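Local coordinates for putative vitamin-B12 independent methionine synthase family protein (Listeria monocytogenes, PDB 1YPX), which probably binds zinc and transfers a methyl group from methyltetrahydropteroyltriglutamate to homocysteine, as its cobalamin-independent methionine synthase relatives do, at residues D74-L79 with T167-A172; V103-P108 with Q152-D157; Q135-P140 with Q174-A179; A141-R146 with E159-D164; S192-D197 with T212-Y217. All coordinates share one frame; numbering follows the deposited sequence.

Contact 1 of 5, residues D74-L79 with T167-A172; sequences DFLENL and TAYQKA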
# COMPACT_ATOMS: atom_id res chain seq x y z
N ASP A 74 -3.08 11.93 6.21
CA ASP A 74 -3.94 12.83 5.44
C ASP A 74 -5.25 12.10 5.16
O ASP A 74 -6.33 12.69 5.13
CB ASP A 74 -3.31 13.22 4.09
CG ASP A 74 -2.39 14.42 4.18
OD1 ASP A 74 -2.88 15.55 4.45
OD2 ASP A 74 -1.17 14.23 3.99
N PHE A 75 -5.14 10.79 4.94
CA PHE A 75 -6.31 10.00 4.69
C PHE A 75 -7.11 9.86 5.97
O PHE A 75 -8.34 9.97 5.96
CB PHE A 75 -5.94 8.61 4.17
CG PHE A 75 -7.12 7.70 4.01
CD1 PHE A 75 -7.55 6.90 5.06
CD2 PHE A 75 -7.85 7.69 2.82
CE1 PHE A 75 -8.70 6.11 4.94
CE2 PHE A 75 -8.99 6.90 2.68
CZ PHE A 75 -9.41 6.11 3.74
N LEU A 76 -6.41 9.60 7.06
CA LEU A 76 -7.07 9.41 8.35
C LEU A 76 -7.69 10.69 8.94
O LEU A 76 -8.86 10.70 9.33
CB LEU A 76 -6.09 8.81 9.35
CG LEU A 76 -5.64 7.38 9.02
CD1 LEU A 76 -4.43 7.02 9.87
CD2 LEU A 76 -6.80 6.40 9.27
N GLU A 77 -6.90 11.76 8.98
CA GLU A 77 -7.38 13.03 9.52
C GLU A 77 -8.58 13.54 8.72
O GLU A 77 -9.24 14.49 9.13
CB GLU A 77 -6.28 14.09 9.50
CG GLU A 77 -5.98 14.65 8.12
CD GLU A 77 -5.20 15.95 8.18
OE1 GLU A 77 -5.70 16.91 8.83
OE2 GLU A 77 -4.11 16.03 7.57
N ASN A 78 -8.86 12.90 7.58
CA ASN A 78 -9.99 13.29 6.76
C ASN A 78 -11.17 12.37 6.97
O ASN A 78 -12.08 12.31 6.15
CB ASN A 78 -9.62 13.31 5.28
CG ASN A 78 -9.00 14.62 4.86
OD1 ASN A 78 -7.82 14.69 4.57
ND2 ASN A 78 -9.81 15.67 4.84
N LEU A 79 -11.15 11.64 8.06
CA LEU A 79 -12.24 10.76 8.40
C LEU A 79 -12.96 11.49 9.54
O LEU A 79 -12.31 12.05 10.43
CB LEU A 79 -11.71 9.41 8.88
CG LEU A 79 -11.08 8.50 7.82
CD1 LEU A 79 -10.39 7.32 8.51
CD2 LEU A 79 -12.17 7.99 6.84
N THR A 167 -16.71 0.11 9.20
CA THR A 167 -17.76 0.63 8.34
C THR A 167 -17.21 1.86 7.65
O THR A 167 -17.48 2.11 6.48
CB THR A 167 -19.04 1.06 9.13
OG1 THR A 167 -19.69 -0.10 9.66
CG2 THR A 167 -20.02 1.79 8.22
N ALA A 168 -16.42 2.64 8.38
CA ALA A 168 -15.83 3.83 7.78
C ALA A 168 -15.02 3.35 6.57
O ALA A 168 -14.97 4.02 5.54
CB ALA A 168 -14.92 4.55 8.77
N TYR A 169 -14.39 2.18 6.71
CA TYR A 169 -13.60 1.63 5.62
C TYR A 169 -14.46 0.97 4.54
O TYR A 169 -14.14 1.07 3.35
CB TYR A 169 -12.53 0.66 6.14
CG TYR A 169 -11.16 1.31 6.32
CD1 TYR A 169 -10.17 1.18 5.34
CD2 TYR A 169 -10.87 2.08 7.45
CE1 TYR A 169 -8.92 1.79 5.48
CE2 TYR A 169 -9.62 2.72 7.60
CZ TYR A 169 -8.66 2.56 6.61
OH TYR A 169 -7.43 3.17 6.74
N GLN A 170 -15.54 0.29 4.92
CA GLN A 170 -16.40 -0.33 3.90
C GLN A 170 -16.88 0.81 3.01
O GLN A 170 -16.78 0.74 1.78
CB GLN A 170 -17.59 -1.05 4.54
CG GLN A 170 -17.22 -2.32 5.30
CD GLN A 170 -18.26 -2.70 6.35
OE1 GLN A 170 -18.12 -3.71 7.06
NE2 GLN A 170 -19.30 -1.88 6.46
N LYS A 171 -17.35 1.88 3.64
CA LYS A 171 -17.82 3.03 2.89
C LYS A 171 -16.68 3.67 2.09
O LYS A 171 -16.89 4.13 0.97
CB LYS A 171 -18.47 4.07 3.84
CG LYS A 171 -19.62 3.50 4.70
CD LYS A 171 -20.64 4.57 5.11
CE LYS A 171 -20.29 5.28 6.43
NZ LYS A 171 -20.89 4.63 7.67
N ALA A 172 -15.47 3.70 2.66
CA ALA A 172 -14.32 4.29 1.97
C ALA A 172 -14.02 3.53 0.69
O ALA A 172 -13.91 4.12 -0.39
CB ALA A 172 -13.09 4.25 2.88

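Contact 2 of 5, residues V103-P108 with Q152-D157; sequences VKITGP and QPYLDD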
# COMPACT_ATOMS: atom_id res chain seq x y z
N VAL A 103 -2.71 11.39 15.08
CA VAL A 103 -4.14 11.62 14.86
C VAL A 103 -4.92 11.35 16.14
O VAL A 103 -4.71 10.33 16.80
CB VAL A 103 -4.72 10.72 13.73
CG1 VAL A 103 -4.37 11.28 12.36
CG2 VAL A 103 -4.19 9.31 13.86
N LYS A 104 -5.81 12.27 16.48
CA LYS A 104 -6.63 12.15 17.68
C LYS A 104 -8.04 11.71 17.26
O LYS A 104 -8.61 12.25 16.31
CB LYS A 104 -6.71 13.50 18.40
CG LYS A 104 -5.37 14.22 18.61
CD LYS A 104 -4.55 13.61 19.74
CE LYS A 104 -3.10 14.11 19.71
NZ LYS A 104 -2.41 13.71 18.45
N ILE A 105 -8.59 10.71 17.94
CA ILE A 105 -9.95 10.28 17.63
C ILE A 105 -10.78 10.95 18.70
O ILE A 105 -10.76 10.54 19.85
CB ILE A 105 -10.13 8.75 17.77
CG1 ILE A 105 -9.34 8.01 16.69
CG2 ILE A 105 -11.60 8.39 17.66
CD1 ILE A 105 -7.88 7.90 17.00
N THR A 106 -11.51 12.01 18.31
CA THR A 106 -12.33 12.76 19.26
C THR A 106 -13.82 12.65 19.03
O THR A 106 -14.61 13.29 19.72
CB THR A 106 -12.01 14.27 19.24
OG1 THR A 106 -12.34 14.80 17.95
CG2 THR A 106 -10.54 14.52 19.53
N GLY A 107 -14.23 11.85 18.05
CA GLY A 107 -15.65 11.72 17.79
C GLY A 107 -15.90 10.42 17.07
O GLY A 107 -14.96 9.70 16.75
N PRO A 108 -17.17 10.09 16.80
CA PRO A 108 -17.55 8.85 16.11
C PRO A 108 -16.96 8.74 14.69
O PRO A 108 -17.24 9.57 13.84
CB PRO A 108 -19.07 8.91 16.13
CG PRO A 108 -19.34 10.39 16.06
CD PRO A 108 -18.35 10.93 17.06
N GLN A 152 -15.11 9.20 24.31
CA GLN A 152 -15.45 8.48 25.52
C GLN A 152 -15.92 7.06 25.26
O GLN A 152 -15.38 6.11 25.82
CB GLN A 152 -16.52 9.25 26.30
CG GLN A 152 -15.96 10.18 27.36
CD GLN A 152 -15.35 11.47 26.80
OE1 GLN A 152 -14.60 12.16 27.51
NE2 GLN A 152 -15.68 11.81 25.55
N PRO A 153 -16.94 6.90 24.39
CA PRO A 153 -17.38 5.53 24.15
C PRO A 153 -16.31 4.57 23.66
O PRO A 153 -16.10 3.52 24.28
CB PRO A 153 -18.55 5.71 23.18
CG PRO A 153 -18.30 7.05 22.55
CD PRO A 153 -17.77 7.87 23.68
N TYR A 154 -15.61 4.91 22.58
CA TYR A 154 -14.56 4.02 22.06
C TYR A 154 -13.57 3.74 23.18
O TYR A 154 -12.96 2.68 23.25
CB TYR A 154 -13.81 4.66 20.88
CG TYR A 154 -14.65 5.02 19.67
CD1 TYR A 154 -15.85 4.35 19.40
CD2 TYR A 154 -14.21 5.96 18.76
CE1 TYR A 154 -16.58 4.62 18.24
CE2 TYR A 154 -14.93 6.24 17.59
CZ TYR A 154 -16.11 5.56 17.34
OH TYR A 154 -16.77 5.79 16.15
N LEU A 155 -13.42 4.72 24.06
CA LEU A 155 -12.52 4.60 25.18
C LEU A 155 -13.04 3.60 26.21
O LEU A 155 -12.25 3.00 26.95
CB LEU A 155 -12.33 5.96 25.82
CG LEU A 155 -10.95 6.29 26.37
CD1 LEU A 155 -9.85 5.93 25.38
CD2 LEU A 155 -10.94 7.77 26.71
N ASP A 156 -14.36 3.41 26.24
CA ASP A 156 -15.01 2.48 27.18
C ASP A 156 -15.25 1.10 26.59
O ASP A 156 -15.16 0.08 27.28
CB ASP A 156 -16.36 3.05 27.65
CG ASP A 156 -16.22 4.33 28.45
OD1 ASP A 156 -15.16 4.51 29.10
OD2 ASP A 156 -17.17 5.13 28.44
N ASP A 157 -15.59 1.08 25.31
CA ASP A 157 -15.83 -0.18 24.63
C ASP A 157 -15.00 -0.22 23.34
O ASP A 157 -15.23 0.55 22.41
CB ASP A 157 -17.31 -0.32 24.32
CG ASP A 157 -17.65 -1.66 23.74
OD1 ASP A 157 -17.17 -2.68 24.29
OD2 ASP A 157 -18.38 -1.71 22.73

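Contact 3 of 5, residues Q135-P140 with Q174-A179; sequences QTIPSP and QAFYDA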
# COMPACT_ATOMS: atom_id res chain seq x y z
N GLN A 135 -4.36 2.72 -6.11
CA GLN A 135 -4.54 3.69 -5.04
C GLN A 135 -4.07 3.07 -3.72
O GLN A 135 -4.40 1.92 -3.43
CB GLN A 135 -6.02 4.11 -4.95
CG GLN A 135 -6.42 4.95 -3.72
CD GLN A 135 -5.74 6.30 -3.68
OE1 GLN A 135 -6.07 7.20 -4.46
NE2 GLN A 135 -4.81 6.46 -2.77
N THR A 136 -3.30 3.81 -2.93
CA THR A 136 -2.81 3.30 -1.65
C THR A 136 -3.35 4.14 -0.49
O THR A 136 -3.34 5.37 -0.55
CB THR A 136 -1.24 3.35 -1.56
OG1 THR A 136 -0.80 4.72 -1.48
CG2 THR A 136 -0.60 2.71 -2.79
N ILE A 137 -3.81 3.48 0.56
CA ILE A 137 -4.28 4.19 1.74
C ILE A 137 -3.75 3.36 2.90
O ILE A 137 -3.37 2.21 2.71
CB ILE A 137 -5.84 4.27 1.85
CG1 ILE A 137 -6.43 2.87 2.03
CG2 ILE A 137 -6.43 4.90 0.59
CD1 ILE A 137 -7.94 2.86 2.14
N PRO A 138 -3.67 3.95 4.10
CA PRO A 138 -3.18 3.16 5.23
C PRO A 138 -4.22 2.14 5.60
O PRO A 138 -5.41 2.29 5.30
CB PRO A 138 -2.99 4.20 6.34
CG PRO A 138 -3.94 5.29 5.96
CD PRO A 138 -3.75 5.38 4.46
N SER A 139 -3.76 1.10 6.27
CA SER A 139 -4.59 0.02 6.74
C SER A 139 -5.45 0.53 7.89
O SER A 139 -5.03 1.37 8.67
CB SER A 139 -3.69 -1.11 7.24
OG SER A 139 -4.44 -2.17 7.80
N PRO A 140 -6.68 0.02 8.02
CA PRO A 140 -7.48 0.53 9.14
C PRO A 140 -6.81 0.31 10.50
O PRO A 140 -6.99 1.10 11.42
CB PRO A 140 -8.80 -0.23 8.99
CG PRO A 140 -8.39 -1.51 8.38
CD PRO A 140 -7.37 -1.09 7.35
N GLN A 174 -15.94 1.53 -0.98
CA GLN A 174 -17.04 1.66 -1.91
C GLN A 174 -16.90 2.98 -2.67
O GLN A 174 -17.07 3.04 -3.90
CB GLN A 174 -18.37 1.62 -1.15
CG GLN A 174 -19.58 1.29 -2.01
CD GLN A 174 -19.43 -0.03 -2.75
OE1 GLN A 174 -19.18 -1.08 -2.15
NE2 GLN A 174 -19.58 0.02 -4.08
N ALA A 175 -16.57 4.05 -1.95
CA ALA A 175 -16.41 5.35 -2.61
C ALA A 175 -15.30 5.31 -3.65
O ALA A 175 -15.42 5.95 -4.70
CB ALA A 175 -16.13 6.44 -1.58
N PHE A 176 -14.22 4.57 -3.37
CA PHE A 176 -13.10 4.42 -4.31
C PHE A 176 -13.54 3.57 -5.49
O PHE A 176 -13.24 3.88 -6.65
CB PHE A 176 -11.89 3.74 -3.65
CG PHE A 176 -10.92 4.69 -3.02
CD1 PHE A 176 -10.19 5.58 -3.79
CD2 PHE A 176 -10.76 4.73 -1.64
CE1 PHE A 176 -9.30 6.48 -3.19
CE2 PHE A 176 -9.88 5.62 -1.05
CZ PHE A 176 -9.16 6.50 -1.83
N TYR A 177 -14.25 2.49 -5.19
CA TYR A 177 -14.72 1.62 -6.25
C TYR A 177 -15.58 2.44 -7.20
O TYR A 177 -15.30 2.52 -8.39
CB TYR A 177 -15.54 0.47 -5.69
CG TYR A 177 -16.01 -0.47 -6.77
CD1 TYR A 177 -15.20 -1.49 -7.24
CD2 TYR A 177 -17.27 -0.31 -7.34
CE1 TYR A 177 -15.64 -2.35 -8.26
CE2 TYR A 177 -17.72 -1.16 -8.34
CZ TYR A 177 -16.90 -2.17 -8.80
OH TYR A 177 -17.37 -2.99 -9.80
N ASP A 178 -16.60 3.08 -6.65
CA ASP A 178 -17.51 3.90 -7.45
C ASP A 178 -16.74 4.89 -8.31
O ASP A 178 -17.14 5.17 -9.45
CB ASP A 178 -18.47 4.67 -6.54
CG ASP A 178 -19.22 3.76 -5.58
OD1 ASP A 178 -19.90 4.29 -4.68
OD2 ASP A 178 -19.14 2.52 -5.73
N ALA A 179 -15.66 5.44 -7.76
CA ALA A 179 -14.83 6.40 -8.48
C ALA A 179 -14.10 5.72 -9.62
O ALA A 179 -13.50 6.37 -10.48
CB ALA A 179 -13.83 7.04 -7.53

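Contact 4 of 5, residues A141-R146 with E159-D164; sequences AMLHYR and EKFAND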
# COMPACT_ATOMS: atom_id res chain seq x y z
N ALA A 141 -6.00 -0.74 10.62
CA ALA A 141 -5.32 -1.05 11.86
C ALA A 141 -4.24 -0.02 12.16
O ALA A 141 -3.66 -0.01 13.24
CB ALA A 141 -4.69 -2.44 11.79
N MSE A 142 -3.98 0.84 11.19
CA MSE A 142 -2.98 1.89 11.36
C MSE A 142 -3.52 3.01 12.24
O MSE A 142 -2.76 3.73 12.89
CB MSE A 142 -2.54 2.43 9.99
CG MSE A 142 -1.52 1.55 9.29
SE MSE A 142 0.32 1.90 9.86
CE MSE A 142 0.32 1.07 11.60
N LEU A 143 -4.85 3.16 12.26
CA LEU A 143 -5.50 4.18 13.07
C LEU A 143 -5.58 3.72 14.51
O LEU A 143 -5.39 4.51 15.44
CB LEU A 143 -6.93 4.45 12.56
CG LEU A 143 -7.73 5.51 13.34
CD1 LEU A 143 -6.93 6.78 13.42
CD2 LEU A 143 -9.05 5.76 12.66
N HIS A 144 -5.88 2.44 14.68
CA HIS A 144 -5.98 1.85 16.00
C HIS A 144 -4.70 2.09 16.79
O HIS A 144 -4.74 2.53 17.93
CB HIS A 144 -6.26 0.35 15.87
CG HIS A 144 -6.27 -0.38 17.17
ND1 HIS A 144 -5.12 -0.71 17.86
CD2 HIS A 144 -7.30 -0.88 17.90
CE1 HIS A 144 -5.44 -1.39 18.95
NE2 HIS A 144 -6.76 -1.51 18.99
N TYR A 145 -3.56 1.80 16.16
CA TYR A 145 -2.28 1.97 16.82
C TYR A 145 -1.84 3.42 16.94
O TYR A 145 -1.96 4.03 18.00
CB TYR A 145 -1.20 1.16 16.11
CG TYR A 145 0.19 1.33 16.71
CD1 TYR A 145 0.39 1.27 18.10
CD2 TYR A 145 1.30 1.54 15.90
CE1 TYR A 145 1.66 1.41 18.66
CE2 TYR A 145 2.59 1.68 16.45
CZ TYR A 145 2.76 1.62 17.83
OH TYR A 145 4.02 1.75 18.36
N ARG A 146 -1.33 3.97 15.84
CA ARG A 146 -0.83 5.34 15.82
C ARG A 146 -1.87 6.40 16.21
O ARG A 146 -1.56 7.60 16.25
CB ARG A 146 -0.25 5.66 14.44
CG ARG A 146 1.07 4.95 14.13
CD ARG A 146 2.19 5.93 13.80
NE ARG A 146 2.57 6.76 14.95
CZ ARG A 146 3.19 6.30 16.03
NH1 ARG A 146 3.53 5.02 16.12
NH2 ARG A 146 3.48 7.13 17.03
N GLU A 159 -14.78 -2.76 21.13
CA GLU A 159 -15.54 -3.34 20.02
C GLU A 159 -16.23 -2.24 19.24
O GLU A 159 -16.23 -2.25 18.01
CB GLU A 159 -16.59 -4.33 20.55
CG GLU A 159 -16.04 -5.37 21.54
CD GLU A 159 -17.06 -6.46 21.89
OE1 GLU A 159 -18.19 -6.12 22.32
OE2 GLU A 159 -16.72 -7.66 21.75
N LYS A 160 -16.80 -1.29 19.96
CA LYS A 160 -17.51 -0.16 19.34
C LYS A 160 -16.57 0.58 18.39
O LYS A 160 -16.93 0.88 17.25
CB LYS A 160 -18.02 0.78 20.44
CG LYS A 160 -19.31 1.51 20.11
CD LYS A 160 -19.13 2.62 19.10
CE LYS A 160 -20.44 3.37 18.83
NZ LYS A 160 -20.97 4.08 20.03
N PHE A 161 -15.35 0.84 18.86
CA PHE A 161 -14.34 1.53 18.05
C PHE A 161 -14.02 0.77 16.77
O PHE A 161 -14.06 1.34 15.67
CB PHE A 161 -13.06 1.73 18.86
CG PHE A 161 -11.92 2.28 18.05
CD1 PHE A 161 -12.02 3.51 17.42
CD2 PHE A 161 -10.72 1.57 17.95
CE1 PHE A 161 -10.95 4.03 16.69
CE2 PHE A 161 -9.64 2.08 17.22
CZ PHE A 161 -9.75 3.31 16.59
N ALA A 162 -13.71 -0.52 16.91
CA ALA A 162 -13.38 -1.37 15.76
C ALA A 162 -14.52 -1.43 14.75
O ALA A 162 -14.29 -1.35 13.54
CB ALA A 162 -13.01 -2.77 16.22
N ASN A 163 -15.74 -1.58 15.23
CA ASN A 163 -16.88 -1.65 14.31
C ASN A 163 -17.01 -0.41 13.41
O ASN A 163 -17.00 -0.54 12.20
CB ASN A 163 -18.18 -1.87 15.08
CG ASN A 163 -18.16 -3.14 15.91
OD1 ASN A 163 -19.18 -3.52 16.49
ND2 ASN A 163 -17.00 -3.80 15.97
N ASP A 164 -17.14 0.77 14.01
CA ASP A 164 -17.30 2.00 13.25
C ASP A 164 -16.16 2.20 12.26
O ASP A 164 -16.39 2.56 11.10
CB ASP A 164 -17.36 3.23 14.18
CG ASP A 164 -18.55 3.20 15.15
OD1 ASP A 164 -18.74 4.20 15.89
OD2 ASP A 164 -19.29 2.19 15.19

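Contact 5 of 5, residues S192-D197 with T212-Y217; sequences SYLCSD and TLQETY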
# COMPACT_ATOMS: atom_id res chain seq x y z
N SER A 192 4.91 -5.14 11.61
CA SER A 192 6.36 -5.23 11.78
C SER A 192 6.75 -5.04 13.24
O SER A 192 7.69 -5.67 13.73
CB SER A 192 7.07 -4.18 10.91
OG SER A 192 6.85 -2.86 11.36
N TYR A 193 6.02 -4.18 13.94
CA TYR A 193 6.31 -3.91 15.35
C TYR A 193 6.31 -5.17 16.21
O TYR A 193 7.24 -5.40 16.98
CB TYR A 193 5.32 -2.90 15.91
CG TYR A 193 5.55 -1.50 15.41
CD1 TYR A 193 5.07 -1.09 14.17
CD2 TYR A 193 6.25 -0.57 16.19
CE1 TYR A 193 5.28 0.21 13.71
CE2 TYR A 193 6.47 0.72 15.74
CZ TYR A 193 5.98 1.11 14.50
OH TYR A 193 6.17 2.40 14.06
N LEU A 194 5.26 -5.98 16.09
CA LEU A 194 5.17 -7.21 16.86
C LEU A 194 5.88 -8.36 16.15
O LEU A 194 5.35 -9.47 16.07
CB LEU A 194 3.71 -7.58 17.13
CG LEU A 194 2.72 -7.72 15.97
CD1 LEU A 194 1.47 -8.44 16.44
CD2 LEU A 194 2.36 -6.35 15.42
N CYS A 195 7.08 -8.09 15.64
CA CYS A 195 7.87 -9.10 14.92
C CYS A 195 9.13 -9.52 15.67
O CYS A 195 9.69 -10.59 15.41
CB CYS A 195 8.27 -8.59 13.53
SG CYS A 195 6.95 -8.54 12.29
N SER A 196 9.59 -8.67 16.59
CA SER A 196 10.80 -8.94 17.36
C SER A 196 10.93 -8.01 18.57
O SER A 196 9.99 -7.29 18.91
CB SER A 196 12.03 -8.79 16.46
OG SER A 196 12.08 -7.49 15.89
N ASP A 197 12.11 -8.03 19.19
CA ASP A 197 12.42 -7.20 20.36
C ASP A 197 11.32 -7.25 21.43
O ASP A 197 10.87 -8.33 21.81
CB ASP A 197 12.67 -5.75 19.95
CG ASP A 197 14.13 -5.48 19.61
OD1 ASP A 197 14.96 -5.38 20.54
OD2 ASP A 197 14.46 -5.36 18.41
N THR A 212 -2.48 -10.65 20.59
CA THR A 212 -3.82 -10.14 20.81
C THR A 212 -4.15 -9.15 19.70
O THR A 212 -5.27 -9.11 19.20
CB THR A 212 -3.94 -9.45 22.19
OG1 THR A 212 -5.01 -8.49 22.16
CG2 THR A 212 -2.64 -8.76 22.56
N LEU A 213 -3.15 -8.37 19.31
CA LEU A 213 -3.32 -7.38 18.25
C LEU A 213 -3.59 -8.06 16.92
O LEU A 213 -4.46 -7.62 16.17
CB LEU A 213 -2.07 -6.50 18.15
CG LEU A 213 -1.91 -5.46 19.25
CD1 LEU A 213 -0.64 -4.67 19.02
CD2 LEU A 213 -3.12 -4.53 19.27
N GLN A 214 -2.84 -9.12 16.62
CA GLN A 214 -3.01 -9.85 15.37
C GLN A 214 -4.46 -10.29 15.18
O GLN A 214 -4.92 -10.49 14.05
CB GLN A 214 -2.08 -11.08 15.33
CG GLN A 214 -0.60 -10.73 15.25
CD GLN A 214 0.29 -11.94 15.00
OE1 GLN A 214 0.15 -12.63 13.98
NE2 GLN A 214 1.22 -12.19 15.93
N GLU A 215 -5.17 -10.43 16.29
CA GLU A 215 -6.57 -10.83 16.28
C GLU A 215 -7.44 -9.61 16.01
O GLU A 215 -8.20 -9.57 15.03
CB GLU A 215 -6.93 -11.46 17.63
CG GLU A 215 -8.15 -12.38 17.60
CD GLU A 215 -7.93 -13.63 16.75
OE1 GLU A 215 -8.81 -14.52 16.76
OE2 GLU A 215 -6.87 -13.72 16.08
N THR A 216 -7.33 -8.59 16.87
CA THR A 216 -8.11 -7.38 16.69
C THR A 216 -7.93 -6.88 15.24
O THR A 216 -8.90 -6.54 14.57
CB THR A 216 -7.69 -6.27 17.70
OG1 THR A 216 -6.35 -5.85 17.45
CG2 THR A 216 -7.78 -6.79 19.13
N TYR A 217 -6.68 -6.90 14.77
CA TYR A 217 -6.33 -6.47 13.41
C TYR A 217 -6.88 -7.37 12.31
O TYR A 217 -7.53 -6.90 11.38
CB TYR A 217 -4.81 -6.37 13.26
CG TYR A 217 -4.18 -5.26 14.07
CD1 TYR A 217 -2.80 -5.04 14.03
CD2 TYR A 217 -4.96 -4.41 14.86
CE1 TYR A 217 -2.21 -4.00 14.75
CE2 TYR A 217 -4.38 -3.36 15.59
CZ TYR A 217 -3.01 -3.17 15.52
OH TYR A 217 -2.43 -2.12 16.21

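Contact 1 of 5, residues D74-L79 with T167-A172
Phe75 and Tyr169 meet between the short helix that includes Phe75 and the middle of the long helix 158-178. A type I beta turn runs from Leu76 to Leu79, with Leu79 N bonded to Leu76 O at 2.8 Å. Segment 167-172 is regular helix. Its bond from Ala172 N to Ala168 O is 2.9 Å. Phe75 points toward this helix. Its CG is anti to the backbone N (chi1 175°), and this carries the ring to the end of Tyr169. Phe75 CE1 is 3.7 Å from Tyr169 OH and 3.9 Å from Tyr169 CZ. The ring centroids are 5.8 Å apart with planes at 49°, an oblique pairing. Ala172 CB comes to the edge of the Phe75 ring, 4.2 Å from Phe75 CZ. Leu76 reaches Tyr169 with one methyl, CD2, which is 4.2 Å from Tyr169 OH. The Tyr169 hydroxyl is buried and is hydrogen-bonded to Pro138 O. Phe75 also meets the Phe116 ring edge-to-face. All four touching residues are buried. Helix 73-76 and helix 158-178 pack side by side on the outer face of strand 132-138, in the helical layer of the TIM barrel.

Contact 2 of 5, residues V103-P108 with Q152-D157
Tyr154 has CG trans to its carbonyl carbon (chi1 -60°), and the ring extends from helix 152-156 toward the strand. On the facing chain, the Ile105 chi1 of -68° turns CG2, not CG1, to the ring. Ile105 CG2 sits at the edge of the Tyr154 ring, in its plane, 3.7 Å from Tyr154 CD2. The two side chains run at about a right angle. Further along, the backbone supplies the contact. Gly107 O lies 3.6 Å from Tyr154 CE2, and Pro108 CA is 3.2 Å from Tyr154 OH. The buried hydroxyl has two hydrogen-bond partners outside these segments, Asp164 OD1 and Ile109 N. These bonds fix the far end of the ring. Tyr151 also packs edge-to-face with Tyr154. Ile105 also touches Leu143 of helix 141-146. The chain turns a corner at Gly107, where strand 103-106 gives way to strand 108-110. The arrangement is a small mixed sheet at the periphery of the TIM-barrel domain, with helix 152-156 packed on it through Tyr154.

Contact 3 of 5, residues Q135-P140 with Q174-A179
Phe176 packs against Gln135 and Ile137, where helix 158-178 covers strand 132-138 of the TIM barrel. This is the last and longest helix of the connection from that strand to its parallel neighbour 183-188, an elaborated beta-alpha-beta crossover. The tight part is the Phe176 ring. The Gln135 chain bends at chi2 (64°), and the Gln135 and Phe176 side chains cross at about a right angle. Gln135 CG lies 3.3 Å from Phe176 CE1, and Gln135 OE1 is 3.5 Å from the same carbon. The amide and ring planes are 40° apart. Phe75, Phe116 and Phe120 close in around this core. The outer side of the helix is looser. Asp178 is exposed there, and Gln174 NE2 donates to Asp178 OD2 at 3.0 Å, on the syn side of the carboxylate. The model is crowded around Gln174 O and Asp178, so this bond is less sure. Back at the core, the Ile137 and Phe176 side chains run antiparallel alongside each other, with Ile137 CG2 3.9 Å from Phe176 CE2.

Contact 4 of 5, residues A141-R146 with E159-D164
Phe161 meets His144 and Leu143 where the N-terminal part of helix 158-178 lies beside the short helix 141-146. The short helix follows TIM-barrel strand 132-138. The contact between aromatic rings comes first. His144 and Phe161 approach obliquely, and Phe161 offers its edge. His144 CD2 is 3.8 Å from Phe161 CE2, and His144 CB is 4.0 Å from the same carbon. Phe161, with its ring swung away from the backbone N (chi1 173°), points at helix 141-146, and its edge reaches the flank of His144. The His144 ring also packs edge-to-face with Tyr217 of helix 213-224. Aliphatic packing is lighter. Leu143 CG comes to the edge of the Phe161 ring, 4.4 Å from Phe161 CZ, and Leu143 also touches Val103. Phe161 is buried and meets the Tyr154 ring as well. Main-chain bonds hold each helix separately. They differ in quality: Asn163 N to Glu159 O is 2.9 Å, while Tyr145 N to Ala141 O is weak at 3.4 Å. Across the contact the backbone itself takes part, since His144 CA lies in the plane of the Phe161 ring, 3.9 Å from Phe161 CE2.

Contact 5 of 5, residues S192-D197 with T212-Y217
Leu194 meets Gln214 and Leu213 across a surface contact, and the chain around it runs as follows. Ser192 and Tyr193 belong to a weakly bonded helical turn. Ser192 OG is hydrogen-bonded to Thr189 O, and the Tyr193 ring packs edge-to-face with Tyr145. Leu194 then centres an inverse gamma turn, with a weak bond of 3.0 Å from Cys195 N to Tyr193 O. Its CG stands between the backbone N and the carbonyl carbon (chi1 55°). From there the side chain reaches the first turn of helix 213-224. One methyl, CD1, does the touching. Leu194 CD1 lies 3.3 Å from Gln214 CG and 3.8 Å from Gln214 NE2. The Leu194 and Gln214 side chains cross at a slant, and the Gln214 chain is extended beyond CG. The second partner is Leu213, whose CB is 4.4 Å from Leu194 CD1. Cys195 touches Tyr253 and Val256, and Val256 also touches both Leu194 and Gln214. Ser196 and Asp197 continue on the exposed surface. The start of the helix is tied locally: Thr216 OG1 donates to Leu213 O at 2.9 Å, and that oxygen also accepts from Tyr217 N. The chemistry across the contact is almost wholly apolar, one leucine methyl against the aliphatic part of a glutamine and a leucine CB. Such packing is non-directional and sets position by shape.

In the fold
Contacts 4, 1 and 3 follow one another along helix 158-178. Centres lie about 8 Å apart for contacts 1 and 3, about 11 Å for contacts 1 and 4, about 17 Å for contacts 3 and 4 and about 9 Å for contacts 2 and 4. Contact 2 forms the outer side of the group. Contact 5 is separate in sequence but touches contact 4, with centres about 14 Å apart. Its nearest atoms are about 10 Å from contact 1. A possible empty metal site, His237, Cys239 and Cys334, would fit the zinc binding expected of the family. It belongs to strands 233-238 and 328-332 and the chain after them, which no contact uses.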